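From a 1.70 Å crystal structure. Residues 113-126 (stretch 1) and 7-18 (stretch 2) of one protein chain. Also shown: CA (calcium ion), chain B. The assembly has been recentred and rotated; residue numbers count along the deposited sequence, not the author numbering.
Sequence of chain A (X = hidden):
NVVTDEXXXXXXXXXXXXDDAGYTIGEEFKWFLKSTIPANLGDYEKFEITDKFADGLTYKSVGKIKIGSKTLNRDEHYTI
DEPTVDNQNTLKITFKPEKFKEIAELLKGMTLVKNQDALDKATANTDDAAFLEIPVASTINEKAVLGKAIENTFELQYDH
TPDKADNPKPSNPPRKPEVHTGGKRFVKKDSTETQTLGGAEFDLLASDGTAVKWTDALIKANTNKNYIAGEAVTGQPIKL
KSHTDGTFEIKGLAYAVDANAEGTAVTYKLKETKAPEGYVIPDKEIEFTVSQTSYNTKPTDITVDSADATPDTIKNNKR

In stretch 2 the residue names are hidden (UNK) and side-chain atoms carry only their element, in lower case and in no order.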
# COMPACT_ATOMS: atom_id res chain seq x y z
N VAL A 113 9.82 16.34 -19.78
CA VAL A 113 10.86 15.55 -19.15
C VAL A 113 11.29 14.49 -20.15
O VAL A 113 10.46 13.90 -20.85
CB VAL A 113 10.38 14.92 -17.83
CG1 VAL A 113 11.45 14.01 -17.26
CG2 VAL A 113 10.05 16.02 -16.83
N LYS A 114 12.59 14.24 -20.26
CA LYS A 114 13.02 13.25 -21.25
C LYS A 114 13.93 12.15 -20.73
O LYS A 114 14.02 11.10 -21.35
CB LYS A 114 13.59 13.93 -22.49
CG LYS A 114 14.82 14.75 -22.25
CD LYS A 114 15.22 15.48 -23.53
CE LYS A 114 16.58 16.14 -23.39
NZ LYS A 114 16.99 16.80 -24.66
N ASN A 115 14.60 12.40 -19.61
CA ASN A 115 15.61 11.49 -19.08
C ASN A 115 15.00 10.56 -18.00
O ASN A 115 14.18 11.00 -17.20
CB ASN A 115 16.76 12.37 -18.53
CG ASN A 115 17.85 11.60 -17.88
OD1 ASN A 115 17.72 11.17 -16.73
ND2 ASN A 115 18.99 11.44 -18.58
N GLN A 116 15.40 9.28 -18.00
CA GLN A 116 14.92 8.32 -17.00
C GLN A 116 15.18 8.81 -15.57
O GLN A 116 14.30 8.69 -14.73
CB GLN A 116 15.59 6.95 -17.19
CG GLN A 116 15.24 5.92 -16.13
CD GLN A 116 13.87 5.30 -16.35
OE1 GLN A 116 13.64 4.67 -17.39
NE2 GLN A 116 12.97 5.49 -15.40
N ASP A 117 16.40 9.31 -15.30
CA ASP A 117 16.73 9.74 -13.93
C ASP A 117 15.90 10.96 -13.51
O ASP A 117 15.46 11.04 -12.36
CB ASP A 117 18.22 10.06 -13.75
CG ASP A 117 19.12 8.88 -14.03
OD1 ASP A 117 18.77 7.74 -13.65
OD2 ASP A 117 20.20 9.11 -14.62
N ALA A 118 15.71 11.91 -14.43
CA ALA A 118 14.87 13.08 -14.16
C ALA A 118 13.44 12.63 -13.85
O ALA A 118 12.80 13.16 -12.93
CB ALA A 118 14.87 14.07 -15.35
N LEU A 119 12.97 11.63 -14.59
CA LEU A 119 11.63 11.10 -14.36
C LEU A 119 11.55 10.49 -12.96
O LEU A 119 10.62 10.81 -12.18
CB LEU A 119 11.21 10.10 -15.44
CG LEU A 119 9.78 9.59 -15.27
CD1 LEU A 119 8.73 10.70 -15.49
CD2 LEU A 119 9.51 8.37 -16.16
N ASP A 120 12.55 9.68 -12.62
CA ASP A 120 12.62 8.97 -11.33
C ASP A 120 12.62 9.96 -10.17
O ASP A 120 12.10 9.66 -9.08
CB ASP A 120 13.90 8.13 -11.22
CG ASP A 120 13.92 6.94 -12.15
OD1 ASP A 120 12.90 6.61 -12.78
OD2 ASP A 120 14.99 6.30 -12.24
N LYS A 121 13.24 11.12 -10.39
CA LYS A 121 13.46 12.11 -9.33
C LYS A 121 12.38 13.17 -9.29
O LYS A 121 12.41 14.03 -8.42
CB LYS A 121 14.82 12.80 -9.50
CG LYS A 121 15.95 12.25 -8.63
CD LYS A 121 16.34 10.87 -9.07
CE LYS A 121 17.52 10.34 -8.27
NZ LYS A 121 17.98 9.04 -8.83
N ALA A 122 11.42 13.11 -10.22
CA ALA A 122 10.39 14.15 -10.32
C ALA A 122 9.52 14.20 -9.06
O ALA A 122 9.05 13.18 -8.58
CB ALA A 122 9.51 13.92 -11.55
N THR A 123 9.35 15.41 -8.52
CA THR A 123 8.55 15.60 -7.30
C THR A 123 7.32 16.48 -7.58
O THR A 123 6.51 16.75 -6.68
CB THR A 123 9.39 16.21 -6.16
OG1 THR A 123 9.94 17.46 -6.59
CG2 THR A 123 10.51 15.26 -5.74
N ALA A 124 7.23 16.92 -8.82
CA ALA A 124 6.16 17.78 -9.29
C ALA A 124 5.98 17.51 -10.78
O ALA A 124 6.86 16.93 -11.42
CB ALA A 124 6.50 19.27 -9.05
N ASN A 125 4.84 17.93 -11.30
CA ASN A 125 4.51 17.75 -12.72
C ASN A 125 3.95 19.11 -13.15
O ASN A 125 2.84 19.48 -12.77
CB ASN A 125 3.50 16.62 -12.88
CG ASN A 125 3.23 16.24 -14.34
OD1 ASN A 125 3.82 16.79 -15.25
ND2 ASN A 125 2.31 15.31 -14.54
N THR A 126 4.77 19.85 -13.88
CA THR A 126 4.49 21.24 -14.24
C THR A 126 4.69 21.44 -15.75
O THR A 126 5.30 20.61 -16.41
CB THR A 126 5.41 22.22 -13.49
OG1 THR A 126 6.78 21.99 -13.84
CG2 THR A 126 5.25 22.11 -11.96
N UNK A 7 9.19 6.64 -24.92
CA UNK A 7 8.85 6.77 -23.48
C UNK A 7 9.76 6.04 -22.48
O UNK A 7 10.10 4.88 -22.68
c UNK A 7 8.05 6.11 -25.70
c UNK A 7 6.87 6.36 -24.79
c UNK A 7 7.43 6.20 -23.40
N UNK A 8 10.16 6.76 -21.44
CA UNK A 8 10.79 6.15 -20.26
C UNK A 8 9.69 6.12 -19.21
O UNK A 8 8.86 7.03 -19.14
c UNK A 8 14.37 7.53 -22.68
c UNK A 8 13.22 6.90 -20.57
c UNK A 8 13.12 7.69 -21.86
n UNK A 8 14.03 7.92 -24.08
c UNK A 8 11.93 7.03 -19.77
N UNK A 9 9.69 5.08 -18.38
CA UNK A 9 8.62 4.90 -17.40
C UNK A 9 9.18 4.72 -16.00
O UNK A 9 10.31 4.31 -15.82
o UNK A 9 8.54 2.55 -18.10
c UNK A 9 7.72 3.69 -17.75
c UNK A 9 6.82 4.04 -18.94
N UNK A 10 8.38 5.08 -15.00
CA UNK A 10 8.74 4.87 -13.60
C UNK A 10 7.45 4.76 -12.82
O UNK A 10 6.39 5.19 -13.29
o UNK A 10 10.19 4.83 -11.13
c UNK A 10 9.56 6.05 -13.07
c UNK A 10 9.88 5.93 -11.58
o UNK A 10 9.85 6.94 -10.87
N UNK A 11 7.52 4.21 -11.61
CA UNK A 11 6.36 4.19 -10.73
C UNK A 11 6.81 4.67 -9.35
O UNK A 11 7.92 4.36 -8.91
c UNK A 11 3.93 1.19 -9.94
n UNK A 11 1.98 -0.32 -9.45
c UNK A 11 4.38 2.65 -9.99
c UNK A 11 5.78 2.77 -10.65
c UNK A 11 2.54 1.06 -9.30
N UNK A 12 5.97 5.46 -8.70
CA UNK A 12 6.19 5.93 -7.33
C UNK A 12 5.00 5.51 -6.46
O UNK A 12 4.01 4.99 -6.95
o UNK A 12 8.42 7.23 -8.34
c UNK A 12 7.50 8.02 -8.00
c UNK A 12 6.27 7.46 -7.28
o UNK A 12 7.51 9.24 -8.23
N UNK A 13 5.14 5.74 -5.15
CA UNK A 13 4.05 5.52 -4.22
C UNK A 13 4.00 6.69 -3.24
O UNK A 13 5.03 7.30 -2.93
c UNK A 13 2.89 3.80 -2.77
c UNK A 13 5.40 4.24 -2.47
c UNK A 13 4.20 4.19 -3.45
N UNK A 14 2.77 6.96 -2.78
CA UNK A 14 2.45 7.98 -1.76
C UNK A 14 2.41 9.39 -2.33
O UNK A 14 1.40 10.09 -2.19
c UNK A 14 2.88 8.75 0.72
c UNK A 14 3.34 7.87 -0.49
c UNK A 14 3.59 8.30 2.01
n UNK A 14 3.76 8.59 4.47
c UNK A 14 3.12 9.10 3.20
N UNK A 15 3.51 9.81 -2.95
CA UNK A 15 3.58 11.07 -3.66
C UNK A 15 4.67 10.98 -4.71
O UNK A 15 5.51 10.07 -4.68
c UNK A 15 3.91 12.21 -2.68
c UNK A 15 5.32 12.09 -2.07
n UNK A 15 7.03 13.67 0.96
c UNK A 15 6.94 13.04 -0.41
c UNK A 15 5.48 12.98 -0.85
N UNK A 16 4.69 11.95 -5.62
CA UNK A 16 5.76 12.00 -6.61
C UNK A 16 7.11 12.12 -5.95
O UNK A 16 7.33 13.00 -5.09
c UNK A 16 4.65 11.78 -9.50
c UNK A 16 5.55 13.15 -7.60
c UNK A 16 4.37 12.95 -8.56
c UNK A 16 4.15 14.23 -9.36
N UNK A 17 8.01 11.22 -6.34
CA UNK A 17 9.39 11.24 -5.87
C UNK A 17 9.66 10.27 -4.74
O UNK A 17 10.81 10.11 -4.32
N UNK A 18 8.62 9.58 -4.26
CA UNK A 18 8.77 8.64 -3.14
C UNK A 18 8.60 7.20 -3.65
O UNK A 18 7.71 6.94 -4.45
n UNK A 18 6.80 9.77 0.50
o UNK A 18 7.31 7.87 1.55
c UNK A 18 7.77 8.96 -2.02
c UNK A 18 7.92 8.02 -0.78
c UNK A 18 7.31 8.57 0.53
CA CA B . 9.92 5.61 -8.75
O HOH W 1 13.09 10.49 -23.75
O HOH W 2 11.85 3.12 -18.71
O HOH W 3 6.20 15.28 -4.32
O HOH W 4 11.90 6.88 -8.34
O HOH W 5 11.06 3.55 -8.50

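Position 7 has three side-chain carbons that close a ring onto the backbone N. It is Pro7, and it touches nothing on stretch 1.

Position 8 carries four carbons in a row ending in nitrogen, and one of the carbons lies against Lys114 O. This is Lys8; its CD is 3.6 Å from that Lys114 O. Water 1 accepts from Lys8 NZ and lies 2.6 Å from Lys114 O.

Position 9 has one carbon bearing one oxygen and one carbon, and CB points away from stretch 1. This is Thr9. Its backbone makes the contact, with Gln116 NE2 donating to Thr9 O at 2.9 Å and a nearly straight angle.

Position 10 has two carbons, the second with two oxygens. Its CB is 3.9 Å from Leu119 CD2, and both oxygens bind the calcium ion. An amide would put a nitrogen in place of one oxygen, so this is Asp10.

Position 11 again has four carbons ending in nitrogen, in an extended chain; its CA-to-CB bond points away from stretch 1. This is Lys11, bonded covalently to a group elsewhere in the structure. Its O binds calcium at 2.4 Å.

Position 12 has two carbons and two oxygens on the second. One oxygen binds calcium; the other accepts from the backbone N of position 17. This is Asp12, with OD1 2.2 Å from the ion CA.

Position 13 has one carbon carrying two more and lies out of reach of stretch 1: Val13.

Positions 14 and 15 each show four carbons and a terminal nitrogen. Neither touches stretch 1. They are Lys14 and Lys15.

Position 16 has four carbons, forked at the second. One tip approaches Ala124 and Asn125. This is Leu16; its CD1 is 4.0 Å from Ala124 C.

Position 17 has no side chain. An ideal CB would fall 2.7 Å from Thr123 CG2, and phi of 99° would also jam it against the preceding carbonyl. It is Gly17.

Position 18 has three carbons, the third carrying oxygen and nitrogen. It is Gln18, with CB pointing away from stretch 1; its N closes the type II turn on Lys15 O at 3.2 Å.

The helix and strand run nearly parallel, 17° apart. Gln116 supplies the one direct hydrogen bond between the stretches, while its NE2 also donates to Asp120 OD1 at 2.9 Å. Leu119 packs over the strand backbone, its CD2 3.3 Å from Lys8 O. Water 4 links Asp120 O to the calcium, and water 3 donates to both Leu16 O and Thr123 O.

Stretch 2, residues 7-18: PKTDKDVKKLGQ
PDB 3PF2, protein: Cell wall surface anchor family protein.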